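Long-range contact in luciferase-like enzymeAMP-CoA-ligase (Zophobas atratus, PDB 4W8O), which probably activates carboxylic acids with ATP as acyl-adenylates and passes them to coenzyme A: residues T274-P283 and S302-F313. Sequence-based numbering, arbitrary orientation.
Sequences TYQLTNVPNP and STDQYKKLTQLF
Q305 reaches from helix 303-312 across to the short helix 274-278 and lies flat against Y275. Its CB sits 3.4 Å from Y275 OH. Because CG is anti to the backbone N (chi1 -176°), the chain runs on over the phenol, and CG makes a CH-pi contact 3.9 Å from the centroid of the Y275 ring. A bend at chi2 then lays the amide over the same face, the two planes 16° apart, with CD toward the rim. At the tip, OE1 comes within 3.2 Å of Y275 CE2 and takes a bond from a water that also meets T278 OG1. NE2 spends both hydrogens in its own amide plane: one goes to T278 OG1 at 3.1 Å, nearly straight, the other to T274 OG1, which also bonds P271 O. These bonds fix which way round the amide sits; a leucine here would probably leave both threonine hydroxyls without their NH donor. Beyond the tyrosine, two waters link its hydroxyl to S302, the N-cap residue whose OG accepts from Q305 N. Toward the other end the contact turns apolar: L309 CD2 meets T278 CG2, and L312 puts CD2 against L277 CB and CD1 tightly against P283 CB, at 3.4 Å. The crossing, at 52° between the helix segments, joins the helices that precede and follow parallel strand 293-297 in the chain, L309 also resting on L294 of that strand, in the alpha/beta architecture of the large N-terminal domain of ANL adenylate-forming enzymes.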
loop_
_atom_site.group_PDB
_atom_site.type_symbol
_atom_site.label_atom_id
_atom_site.label_comp_id
_atom_site.label_asym_id
_atom_site.label_seq_id
_atom_site.Cartn_x
_atom_site.Cartn_y
_atom_site.Cartn_z
ATOM N N THR A 274 10.670 -12.836 -8.559
ATOM C CA THR A 274 11.018 -14.040 -7.782
ATOM C C THR A 274 11.962 -14.970 -8.530
ATOM O O THR A 274 12.654 -15.765 -7.910
ATOM C CB THR A 274 9.797 -14.879 -7.361
ATOM O OG1 THR A 274 9.118 -15.370 -8.520
ATOM C CG2 THR A 274 8.855 -14.069 -6.500
ATOM N N TYR A 275 11.975 -14.864 -9.857
ATOM C CA TYR A 275 12.895 -15.634 -10.687
ATOM C C TYR A 275 14.351 -15.271 -10.415
ATOM O O TYR A 275 15.236 -16.099 -10.628
ATOM C CB TYR A 275 12.548 -15.487 -12.176
ATOM C CG TYR A 275 11.301 -16.258 -12.558
ATOM C CD1 TYR A 275 10.042 -15.682 -12.462
ATOM C CD2 TYR A 275 11.384 -17.579 -12.987
ATOM C CE1 TYR A 275 8.901 -16.395 -12.788
ATOM C CE2 TYR A 275 10.249 -18.299 -13.313
ATOM C CZ TYR A 275 9.013 -17.703 -13.214
ATOM O OH TYR A 275 7.888 -18.425 -13.545
ATOM N N GLN A 276 14.601 -14.057 -9.928
ATOM C CA GLN A 276 15.940 -13.679 -9.475
ATOM C C GLN A 276 16.346 -14.402 -8.186
ATOM O O GLN A 276 17.533 -14.643 -7.962
ATOM C CB GLN A 276 16.048 -12.171 -9.286
ATOM C CG GLN A 276 15.947 -11.392 -10.584
ATOM C CD GLN A 276 16.362 -9.937 -10.434
ATOM O OE1 GLN A 276 17.326 -9.622 -9.737
ATOM N NE2 GLN A 276 15.638 -9.043 -11.099
ATOM N N LEU A 277 15.368 -14.750 -7.348
ATOM C CA LEU A 277 15.639 -15.490 -6.111
ATOM C C LEU A 277 15.992 -16.946 -6.400
ATOM O O LEU A 277 16.968 -17.460 -5.881
ATOM C CB LEU A 277 14.437 -15.453 -5.164
ATOM C CG LEU A 277 13.956 -14.070 -4.736
ATOM C CD1 LEU A 277 12.643 -14.174 -3.983
ATOM C CD2 LEU A 277 15.021 -13.383 -3.897
ATOM N N THR A 278 15.183 -17.595 -7.232
ATOM C CA THR A 278 15.359 -19.007 -7.551
ATOM C C THR A 278 16.581 -19.292 -8.438
ATOM O O THR A 278 17.009 -20.425 -8.532
ATOM C CB THR A 278 14.101 -19.577 -8.221
ATOM O OG1 THR A 278 13.702 -18.715 -9.289
ATOM C CG2 THR A 278 12.954 -19.694 -7.205
ATOM N N ASN A 279 17.141 -18.268 -9.074
ATOM C CA ASN A 279 18.356 -18.430 -9.862
ATOM C C ASN A 279 19.633 -18.065 -9.104
ATOM O O ASN A 279 20.721 -18.068 -9.678
ATOM C CB ASN A 279 18.236 -17.635 -11.159
ATOM C CG ASN A 279 17.365 -18.338 -12.174
ATOM O OD1 ASN A 279 17.827 -19.223 -12.894
ATOM N ND2 ASN A 279 16.096 -17.970 -12.221
ATOM N N VAL A 280 19.515 -17.766 -7.811
ATOM C CA VAL A 280 20.705 -17.585 -6.991
ATOM C C VAL A 280 21.328 -18.964 -6.805
ATOM O O VAL A 280 20.656 -19.882 -6.331
ATOM C CB VAL A 280 20.390 -16.964 -5.615
ATOM C CG1 VAL A 280 21.634 -16.964 -4.730
ATOM C CG2 VAL A 280 19.853 -15.549 -5.778
ATOM N N PRO A 281 22.607 -19.121 -7.186
ATOM C CA PRO A 281 23.250 -20.424 -7.021
ATOM C C PRO A 281 23.600 -20.719 -5.557
ATOM O O PRO A 281 23.910 -19.798 -4.796
ATOM C CB PRO A 281 24.517 -20.293 -7.874
ATOM C CG PRO A 281 24.851 -18.842 -7.818
ATOM C CD PRO A 281 23.537 -18.113 -7.735
ATOM N N ASN A 282 23.531 -21.993 -5.176
ATOM C CA ASN A 282 23.927 -22.440 -3.843
ATOM C C ASN A 282 23.296 -21.620 -2.712
ATOM O O ASN A 282 24.011 -21.081 -1.869
ATOM C CB ASN A 282 25.457 -22.415 -3.716
ATOM C CG ASN A 282 26.146 -23.219 -4.799
ATOM O OD1 ASN A 282 25.852 -24.396 -4.989
ATOM N ND2 ASN A 282 27.079 -22.588 -5.511
ATOM N N PRO A 283 21.950 -21.532 -2.682
ATOM C CA PRO A 283 21.223 -20.746 -1.676
ATOM C C PRO A 283 21.446 -21.187 -0.229
ATOM O O PRO A 283 21.188 -20.410 0.696
ATOM C CB PRO A 283 19.753 -20.965 -2.057
ATOM C CG PRO A 283 19.746 -22.245 -2.823
ATOM C CD PRO A 283 21.024 -22.226 -3.594
ATOM N N SER A 302 3.446 -19.300 -12.193
ATOM C CA SER A 302 3.446 -20.695 -12.622
ATOM C C SER A 302 3.643 -21.628 -11.434
ATOM O O SER A 302 4.330 -21.288 -10.471
ATOM C CB SER A 302 4.564 -20.949 -13.637
ATOM O OG SER A 302 5.799 -21.196 -12.980
ATOM N N THR A 303 3.060 -22.814 -11.535
ATOM C CA THR A 303 3.157 -23.830 -10.491
ATOM C C THR A 303 4.591 -24.294 -10.225
ATOM O O THR A 303 4.959 -24.557 -9.079
ATOM C CB THR A 303 2.329 -25.067 -10.864
ATOM O OG1 THR A 303 0.992 -24.664 -11.189
ATOM C CG2 THR A 303 2.285 -26.035 -9.711
ATOM N N ASP A 304 5.393 -24.411 -11.278
ATOM C CA ASP A 304 6.803 -24.778 -11.102
ATOM C C ASP A 304 7.572 -23.714 -10.335
ATOM O O ASP A 304 8.385 -24.040 -9.476
ATOM C CB ASP A 304 7.492 -25.084 -12.440
ATOM C CG ASP A 304 7.367 -26.542 -12.827
ATOM O OD1 ASP A 304 6.405 -27.193 -12.366
ATOM O OD2 ASP A 304 8.222 -27.046 -13.585
ATOM N N GLN A 305 7.318 -22.449 -10.637
ATOM C CA GLN A 305 7.985 -21.371 -9.921
ATOM C C GLN A 305 7.523 -21.333 -8.472
ATOM O O GLN A 305 8.328 -21.156 -7.553
ATOM C CB GLN A 305 7.721 -20.020 -10.598
ATOM C CG GLN A 305 8.450 -18.842 -9.967
ATOM C CD GLN A 305 9.953 -19.007 -9.953
ATOM O OE1 GLN A 305 10.493 -19.937 -10.542
ATOM N NE2 GLN A 305 10.640 -18.101 -9.274
ATOM N N TYR A 306 6.217 -21.491 -8.281
ATOM C CA TYR A 306 5.636 -21.564 -6.947
ATOM C C TYR A 306 6.340 -22.655 -6.133
ATOM O O TYR A 306 6.805 -22.404 -5.022
ATOM C CB TYR A 306 4.123 -21.820 -7.024
ATOM C CG TYR A 306 3.475 -21.808 -5.667
ATOM C CD1 TYR A 306 3.434 -22.957 -4.888
ATOM C CD2 TYR A 306 2.948 -20.634 -5.140
ATOM C CE1 TYR A 306 2.865 -22.948 -3.630
ATOM C CE2 TYR A 306 2.373 -20.614 -3.878
ATOM C CZ TYR A 306 2.336 -21.774 -3.128
ATOM O OH TYR A 306 1.773 -21.757 -1.874
ATOM N N LYS A 307 6.443 -23.851 -6.705
ATOM C CA LYS A 307 7.123 -24.962 -6.043
ATOM C C LYS A 307 8.585 -24.651 -5.740
ATOM O O LYS A 307 9.053 -24.904 -4.630
ATOM C CB LYS A 307 7.057 -26.229 -6.895
ATOM C CG LYS A 307 5.729 -26.956 -6.820
ATOM C CD LYS A 307 5.845 -28.366 -7.385
ATOM C CE LYS A 307 4.558 -29.150 -7.194
ATOM N NZ LYS A 307 3.433 -28.555 -7.969
ATOM N N LYS A 308 9.301 -24.116 -6.728
ATOM C CA LYS A 308 10.709 -23.765 -6.547
ATOM C C LYS A 308 10.887 -22.799 -5.382
ATOM O O LYS A 308 11.847 -22.915 -4.621
ATOM C CB LYS A 308 11.312 -23.165 -7.829
ATOM C CG LYS A 308 11.640 -24.182 -8.914
ATOM C CD LYS A 308 12.492 -23.560 -10.013
ATOM C CE LYS A 308 12.834 -24.554 -11.118
ATOM N NZ LYS A 308 12.021 -24.374 -12.355
ATOM N N LEU A 309 9.955 -21.858 -5.238
ATOM C CA LEU A 309 10.006 -20.901 -4.136
ATOM C C LEU A 309 9.822 -21.559 -2.767
ATOM O O LEU A 309 10.491 -21.173 -1.808
ATOM C CB LEU A 309 8.981 -19.776 -4.336
ATOM C CG LEU A 309 9.350 -18.761 -5.418
ATOM C CD1 LEU A 309 8.150 -17.893 -5.787
ATOM C CD2 LEU A 309 10.528 -17.896 -4.982
ATOM N N THR A 310 8.932 -22.545 -2.669
ATOM C CA THR A 310 8.726 -23.247 -1.395
ATOM C C THR A 310 9.960 -24.076 -1.035
ATOM O O THR A 310 10.269 -24.250 0.141
ATOM C CB THR A 310 7.494 -24.174 -1.418
ATOM O OG1 THR A 310 7.627 -25.121 -2.481
ATOM C CG2 THR A 310 6.225 -23.381 -1.613
ATOM N N GLN A 311 10.661 -24.578 -2.050
ATOM C CA GLN A 311 11.914 -25.302 -1.836
ATOM C C GLN A 311 13.023 -24.359 -1.376
ATOM O O GLN A 311 13.792 -24.690 -0.474
ATOM C CB GLN A 311 12.346 -26.031 -3.104
ATOM C CG GLN A 311 11.387 -27.120 -3.553
ATOM C CD GLN A 311 11.813 -27.745 -4.864
ATOM O OE1 GLN A 311 11.376 -27.329 -5.942
ATOM N NE2 GLN A 311 12.696 -28.730 -4.783
ATOM N N LEU A 312 13.101 -23.183 -1.990
ATOM C CA LEU A 312 14.095 -22.190 -1.605
ATOM C C LEU A 312 13.898 -21.748 -0.146
ATOM O O LEU A 312 14.869 -21.545 0.593
ATOM C CB LEU A 312 14.018 -20.981 -2.539
ATOM C CG LEU A 312 14.968 -19.815 -2.258
ATOM C CD1 LEU A 312 16.409 -20.301 -2.169
ATOM C CD2 LEU A 312 14.827 -18.743 -3.330
ATOM N N PHE A 313 12.633 -21.605 0.249
ATOM C CA PHE A 313 12.262 -21.170 1.593
ATOM C C PHE A 313 11.441 -22.261 2.270
ATOM O O PHE A 313 10.213 -22.168 2.317
ATOM C CB PHE A 313 11.431 -19.890 1.520
ATOM C CG PHE A 313 12.130 -18.749 0.853
ATOM C CD1 PHE A 313 13.196 -18.121 1.473
ATOM C CD2 PHE A 313 11.710 -18.288 -0.390
ATOM C CE1 PHE A 313 13.845 -17.061 0.861
ATOM C CE2 PHE A 313 12.349 -17.229 -1.004
ATOM C CZ PHE A 313 13.419 -16.613 -0.380
HETATM O O HOH W 1 5.719 -17.118 -12.517
HETATM O O HOH W 2 8.184 -20.984 -14.312
HETATM O O HOH W 3 13.293 -20.179 -11.352
#